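Local coordinates for protein glutaredoxin 1 (Francisella tularensis subsp. tularensis, PDB 3LGC) that probably acts as a small thiol-disulfide oxidoreductase of the glutaredoxin family, reducing protein disulfides with a redox-active pair of cysteines, at residues A[7-12]-A[34-39]; A[27-32]-A[84-89]. One frame throughout, in Å; residues are numbered along the deposited sequence.

How the contacts relate
Contact 1 joins the two strands of the beta-alpha-beta unit of strand 6-10, helix 15-26 and strand 32-35, which opens this thioredoxin-like fold; contact 2 sets the connection between its helix and second strand against helix 82-86 and the C-terminal tail. Their segments alternate along the chain, in the order 7-12, 27-32, 34-39, 84-89. The centres lie about 20 Å apart, on opposite sides of the chain's centre. They touch where strand 32-35 begins: Ile8 N lies 3.0 Å from Asp32 O, a probable hydrogen bond, and Ile8 packs on Phe31. The C-terminal tail packs on the unit's far end, away from the disulfide Cys14-Cys17, whereas Thr10 of contact 1 touches Cys17.

Contact 1: residues A[7-12]-A[34-39]; sequences KIYTRN and TIIDDY
Thr34 lies beside Lys7 and Tyr9, its CB 3.9 Å from Lys7 CE and 4.0 Å from Tyr9 CD1. From CB the side chain forks. OG1 accepts a hydrogen bond from Lys7 NZ (3.0 Å), while the methyl CG2 comes near Tyr9 CD1, the two side chains lying side by side and pointing the same way. Lys7 reaches OG1 because its chain bends at chi2 (54°) and again at chi4; NZ also makes a salt bridge to Asp32. Ile36 CD1 meets the Tyr9 ring at its edge.

Behind these side chains the strands pair in parallel register. Thr34 N donates to Ile8 O and Thr34 O accepts from Thr10 N, then Ile36 N donates to Thr10 O (2.8 Å). On the other face Ile35 CG1 packs 3.4 Å from Thr10 OG1, whose hydrogen-bond partner is Glu33. Past the strand ends, Asn12 ND2 donates to Asp37 OD1 (2.6 Å) from above the carboxylate plane.

These are the parallel strands of a beta-alpha-beta unit connected through helix 15-26, as in the thioredoxin-like fold; in the four-stranded mixed sheet 32-35 is outermost and 6-10 lies between it and 64-67, with Tyr9 meeting Phe45 of helix 39-52 and Thr10 touching Cys17 of helix 15-26.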
loop_
_atom_site.group_PDB
_atom_site.type_symbol
_atom_site.label_atom_id
_atom_site.label_comp_id
_atom_site.label_asym_id
_atom_site.label_seq_id
_atom_site.Cartn_x
_atom_site.Cartn_y
_atom_site.Cartn_z
ATOM N N LYS A 7 4.359 0.521 -4.279
ATOM C CA LYS A 7 4.657 1.466 -3.222
ATOM C C LYS A 7 3.721 1.145 -2.069
ATOM O O LYS A 7 2.506 1.024 -2.264
ATOM C CB LYS A 7 4.465 2.897 -3.735
ATOM C CG LYS A 7 4.703 3.991 -2.699
ATOM C CD LYS A 7 6.080 3.863 -2.033
ATOM C CE LYS A 7 6.446 5.114 -1.229
ATOM N NZ LYS A 7 7.854 5.550 -1.501
ATOM N N ILE A 8 4.294 0.967 -0.880
ATOM C CA ILE A 8 3.512 0.645 0.312
ATOM C C ILE A 8 3.822 1.549 1.476
ATOM O O ILE A 8 4.958 1.619 1.944
ATOM C CB ILE A 8 3.827 -0.735 0.827
ATOM C CG1 ILE A 8 3.896 -1.729 -0.328
ATOM C CG2 ILE A 8 2.786 -1.149 1.853
ATOM C CD1 ILE A 8 3.859 -3.187 0.130
ATOM N N TYR A 9 2.798 2.224 1.963
ATOM C CA TYR A 9 2.956 3.065 3.132
ATOM C C TYR A 9 2.544 2.293 4.389
ATOM O O TYR A 9 1.470 1.671 4.413
ATOM C CB TYR A 9 2.140 4.348 2.963
ATOM C CG TYR A 9 2.631 5.233 1.828
ATOM C CD1 TYR A 9 3.503 6.285 2.073
ATOM C CD2 TYR A 9 2.242 5.002 0.515
ATOM C CE1 TYR A 9 3.973 7.105 1.043
ATOM C CE2 TYR A 9 2.708 5.816 -0.532
ATOM C CZ TYR A 9 3.580 6.875 -0.264
ATOM O OH TYR A 9 4.062 7.698 -1.294
ATOM N N THR A 10 3.396 2.346 5.421
ATOM C CA THR A 10 3.230 1.537 6.627
ATOM C C THR A 10 3.510 2.287 7.911
ATOM O O THR A 10 3.981 3.425 7.912
ATOM C CB THR A 10 4.241 0.399 6.651
ATOM O OG1 THR A 10 5.570 0.960 6.656
ATOM C CG2 THR A 10 4.058 -0.523 5.441
ATOM N N ARG A 11 3.265 1.603 9.017
ATOM C CA ARG A 11 3.699 2.087 10.309
ATOM C C ARG A 11 4.118 0.865 11.120
ATOM O O ARG A 11 3.996 -0.279 10.648
ATOM C CB ARG A 11 2.575 2.866 11.014
ATOM C CG ARG A 11 1.492 1.993 11.652
ATOM C CD ARG A 11 0.156 2.733 11.814
ATOM N NE ARG A 11 -0.943 1.782 12.010
ATOM C CZ ARG A 11 -1.164 1.128 13.152
ATOM N NH1 ARG A 11 -2.180 0.271 13.248
ATOM N NH2 ARG A 11 -0.366 1.334 14.203
ATOM N N ASN A 12 4.608 1.106 12.335
ATOM C CA ASN A 12 4.983 0.022 13.225
ATOM C C ASN A 12 3.886 -0.404 14.175
ATOM O O ASN A 12 2.993 0.396 14.543
ATOM C CB ASN A 12 6.173 0.428 14.045
ATOM C CG ASN A 12 7.349 0.744 13.202
ATOM O OD1 ASN A 12 8.018 -0.157 12.704
ATOM N ND2 ASN A 12 7.614 2.036 13.014
ATOM N N THR A 34 7.584 2.741 2.605
ATOM C CA THR A 34 7.834 3.958 3.358
ATOM C C THR A 34 7.176 3.870 4.726
ATOM O O THR A 34 5.961 3.804 4.831
ATOM C CB THR A 34 7.281 5.169 2.616
ATOM O OG1 THR A 34 8.073 5.405 1.442
ATOM C CG2 THR A 34 7.293 6.398 3.521
ATOM N N ILE A 35 7.958 3.842 5.789
ATOM C CA ILE A 35 7.341 3.760 7.099
ATOM C C ILE A 35 7.093 5.147 7.640
ATOM O O ILE A 35 7.892 6.078 7.441
ATOM C CB ILE A 35 8.230 3.021 8.079
ATOM C CG1 ILE A 35 8.741 1.754 7.419
ATOM C CG2 ILE A 35 7.480 2.720 9.398
ATOM C CD1 ILE A 35 9.354 0.834 8.386
ATOM N N ILE A 36 5.975 5.289 8.329
ATOM C CA ILE A 36 5.656 6.551 8.959
ATOM C C ILE A 36 5.258 6.304 10.385
ATOM O O ILE A 36 4.085 6.009 10.690
ATOM C CB ILE A 36 4.526 7.254 8.237
ATOM C CG1 ILE A 36 4.956 7.555 6.803
ATOM C CG2 ILE A 36 4.187 8.548 8.940
ATOM C CD1 ILE A 36 3.819 7.908 5.871
ATOM N N ASP A 37 6.249 6.418 11.259
ATOM C CA ASP A 37 6.027 6.110 12.654
ATOM C C ASP A 37 5.069 7.114 13.329
ATOM O O ASP A 37 4.030 6.713 13.869
ATOM C CB ASP A 37 7.361 6.016 13.393
ATOM C CG ASP A 37 7.256 5.212 14.677
ATOM O OD1 ASP A 37 6.840 4.036 14.563
ATOM O OD2 ASP A 37 7.585 5.748 15.780
ATOM N N ASP A 38 5.396 8.407 13.281
ATOM C CA ASP A 38 4.673 9.389 14.092
ATOM C C ASP A 38 3.198 9.586 13.686
ATOM O O ASP A 38 2.869 9.833 12.520
ATOM C CB ASP A 38 5.420 10.725 14.141
ATOM C CG ASP A 38 4.795 11.707 15.124
ATOM O OD1 ASP A 38 4.777 12.922 14.812
ATOM O OD2 ASP A 38 4.315 11.271 16.202
ATOM N N TYR A 39 2.311 9.472 14.670
ATOM C CA TYR A 39 0.883 9.640 14.437
ATOM C C TYR A 39 0.618 10.945 13.723
ATOM O O TYR A 39 -0.103 10.995 12.734
ATOM C CB TYR A 39 0.148 9.677 15.769
ATOM C CG TYR A 39 -1.368 9.606 15.653
ATOM C CD1 TYR A 39 -2.009 8.370 15.512
ATOM C CD2 TYR A 39 -2.162 10.763 15.710
ATOM C CE1 TYR A 39 -3.389 8.274 15.433
ATOM C CE2 TYR A 39 -3.557 10.679 15.631
ATOM C CZ TYR A 39 -4.167 9.422 15.489
ATOM O OH TYR A 39 -5.551 9.279 15.399
HETATM O O HOH W 1 4.082 3.498 13.922
#

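Contact 2: residues A[27-32]-A[84-89]; sequences NNIAFD and KILNKK
Across this contact the backbones stay well apart, with CA atoms 8.1 Å between Asn27 and Leu86 and 8.7 Å between Ile29 and Lys89, and side chains fill the gap. The one polar link is made by the C-terminal residue: Lys89 NZ donates to the backbone carbonyl Asn27 O at 2.8 Å. The C=O...N angle is 158° and the nitrogen is tilted 22° from the carbonyl plane. Lys89 gets there by folding its chain at chi2 and at chi3 (-74°), which brings its aliphatic part against Ile29 on the way. CD lies 3.8 Å from Ile29 CG1 and a similar distance from CD1, the two side chains crossing at a slant.

The acceptor sits where helix 15-26 ends in a Schellman motif. Asn28, with positive phi, is its C-prime residue; Ile29 N bonds to Phe24 O and Asn28 N to Glu25 O. Asn27 O lies in this turn, at the negative end of the helix dipole, which may favour the lysine ammonium there. The chain then runs on into strand 32-35.

Leu86, the last residue of helix 82-86, turns its methyl CD2 to both neighbours. CD2 packs 4.0 Å from Ile29 CD1, and the isobutyl group stands at about a right angle to the side chain of Asn27, whose CG is 4.0 Å from CD2. Ile29, which is buried, also touches Val6 of strand 6-10, Met4 and Phe24 of helix 15-26, while Leu86 and Ile85 lean on Trp23 of helix 15-26.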
loop_
_atom_site.group_PDB
_atom_site.type_symbol
_atom_site.label_atom_id
_atom_site.label_comp_id
_atom_site.label_asym_id
_atom_site.label_seq_id
_atom_site.Cartn_x
_atom_site.Cartn_y
_atom_site.Cartn_z
ATOM N N ASN A 27 5.140 -13.941 -2.618
ATOM C CA ASN A 27 4.862 -13.941 -4.056
ATOM C C ASN A 27 5.993 -13.403 -4.926
ATOM O O ASN A 27 5.834 -13.228 -6.141
ATOM C CB ASN A 27 3.580 -13.195 -4.340
ATOM C CG ASN A 27 2.379 -14.062 -4.109
ATOM O OD1 ASN A 27 1.558 -13.767 -3.246
ATOM N ND2 ASN A 27 2.281 -15.174 -4.858
ATOM N N ASN A 28 7.131 -13.166 -4.278
ATOM C CA ASN A 28 8.350 -12.693 -4.916
ATOM C C ASN A 28 8.125 -11.428 -5.709
ATOM O O ASN A 28 8.397 -11.370 -6.907
ATOM C CB ASN A 28 8.985 -13.792 -5.758
ATOM C CG ASN A 28 9.694 -14.816 -4.908
ATOM O OD1 ASN A 28 10.677 -14.496 -4.227
ATOM N ND2 ASN A 28 9.194 -16.055 -4.923
ATOM N N ILE A 29 7.623 -10.413 -5.016
ATOM C CA ILE A 29 7.330 -9.128 -5.634
ATOM C C ILE A 29 7.910 -7.984 -4.839
ATOM O O ILE A 29 7.431 -7.650 -3.752
ATOM C CB ILE A 29 5.834 -8.896 -5.789
ATOM C CG1 ILE A 29 5.223 -9.993 -6.659
ATOM C CG2 ILE A 29 5.592 -7.549 -6.423
ATOM C CD1 ILE A 29 3.727 -9.855 -6.834
ATOM N N ALA A 30 8.943 -7.384 -5.413
ATOM C CA ALA A 30 9.683 -6.338 -4.748
ATOM C C ALA A 30 8.837 -5.083 -4.658
ATOM O O ALA A 30 8.101 -4.759 -5.596
ATOM C CB ALA A 30 10.959 -6.064 -5.505
ATOM N N PHE A 31 8.967 -4.372 -3.538
ATOM C CA PHE A 31 8.211 -3.141 -3.300
ATOM C C PHE A 31 9.058 -2.092 -2.546
ATOM O O PHE A 31 10.078 -2.427 -1.923
ATOM C CB PHE A 31 6.958 -3.468 -2.500
ATOM C CG PHE A 31 7.253 -4.226 -1.244
ATOM C CD1 PHE A 31 7.210 -5.621 -1.234
ATOM C CD2 PHE A 31 7.648 -3.549 -0.090
ATOM C CE1 PHE A 31 7.524 -6.330 -0.088
ATOM C CE2 PHE A 31 7.970 -4.246 1.074
ATOM C CZ PHE A 31 7.910 -5.640 1.074
ATOM N N ASP A 32 8.625 -0.832 -2.629
ATOM C CA ASP A 32 9.270 0.285 -1.966
ATOM C C ASP A 32 8.414 0.585 -0.752
ATOM O O ASP A 32 7.292 1.078 -0.882
ATOM C CB ASP A 32 9.298 1.510 -2.895
ATOM C CG ASP A 32 9.986 2.743 -2.266
ATOM O OD1 ASP A 32 10.495 2.681 -1.117
ATOM O OD2 ASP A 32 10.030 3.793 -2.950
ATOM N N LYS A 84 -5.752 -10.313 -10.069
ATOM C CA LYS A 84 -5.507 -9.313 -11.110
ATOM C C LYS A 84 -4.029 -9.072 -11.103
ATOM O O LYS A 84 -3.377 -8.986 -12.155
ATOM C CB LYS A 84 -6.211 -7.981 -10.836
ATOM C CG LYS A 84 -7.741 -8.034 -10.832
ATOM C CD LYS A 84 -8.270 -9.363 -11.404
ATOM C CE LYS A 84 -9.802 -9.476 -11.318
ATOM N NZ LYS A 84 -10.513 -8.697 -12.389
ATOM N N ILE A 85 -3.504 -9.006 -9.888
ATOM C CA ILE A 85 -2.121 -8.628 -9.675
ATOM C C ILE A 85 -1.110 -9.695 -10.060
ATOM O O ILE A 85 -0.111 -9.417 -10.722
ATOM C CB ILE A 85 -1.916 -8.293 -8.218
ATOM C CG1 ILE A 85 -2.703 -7.030 -7.892
ATOM C CG2 ILE A 85 -0.449 -8.101 -7.924
ATOM C CD1 ILE A 85 -2.724 -6.686 -6.442
ATOM N N LEU A 86 -1.357 -10.916 -9.622
ATOM C CA LEU A 86 -0.440 -11.989 -9.925
ATOM C C LEU A 86 -0.389 -12.306 -11.403
ATOM O O LEU A 86 0.556 -12.938 -11.878
ATOM C CB LEU A 86 -0.863 -13.234 -9.185
ATOM C CG LEU A 86 -0.556 -13.174 -7.701
ATOM C CD1 LEU A 86 -0.602 -14.587 -7.148
ATOM C CD2 LEU A 86 0.814 -12.584 -7.518
ATOM N N ASN A 87 -1.421 -11.894 -12.123
ATOM C CA ASN A 87 -1.488 -12.149 -13.548
ATOM C C ASN A 87 -0.863 -10.971 -14.297
ATOM O O ASN A 87 -0.924 -10.878 -15.526
ATOM C CB ASN A 87 -2.935 -12.466 -13.959
ATOM C CG ASN A 87 -3.434 -13.802 -13.359
ATOM O OD1 ASN A 87 -3.497 -14.825 -14.050
ATOM N ND2 ASN A 87 -3.761 -13.793 -12.067
ATOM N N LYS A 88 -0.214 -10.099 -13.522
ATOM C CA LYS A 88 0.512 -8.934 -14.043
ATOM C C LYS A 88 2.061 -9.088 -14.129
ATOM O O LYS A 88 2.761 -8.187 -14.622
ATOM C CB LYS A 88 0.163 -7.684 -13.214
ATOM C CG LYS A 88 -1.225 -7.123 -13.459
ATOM C CD LYS A 88 -1.171 -5.621 -13.804
ATOM C CE LYS A 88 -1.096 -4.713 -12.568
ATOM N NZ LYS A 88 -1.161 -3.261 -12.966
ATOM N N LYS A 89 2.598 -10.215 -13.656
ATOM C CA LYS A 89 4.061 -10.403 -13.601
ATOM C C LYS A 89 4.757 -10.648 -14.964
ATOM O O LYS A 89 4.329 -11.478 -15.780
ATOM C CB LYS A 89 4.444 -11.482 -12.567
ATOM C CG LYS A 89 3.980 -11.169 -11.136
ATOM C CD LYS A 89 4.937 -11.739 -10.077
ATOM C CE LYS A 89 4.820 -13.264 -9.933
ATOM N NZ LYS A 89 5.717 -13.859 -8.878
#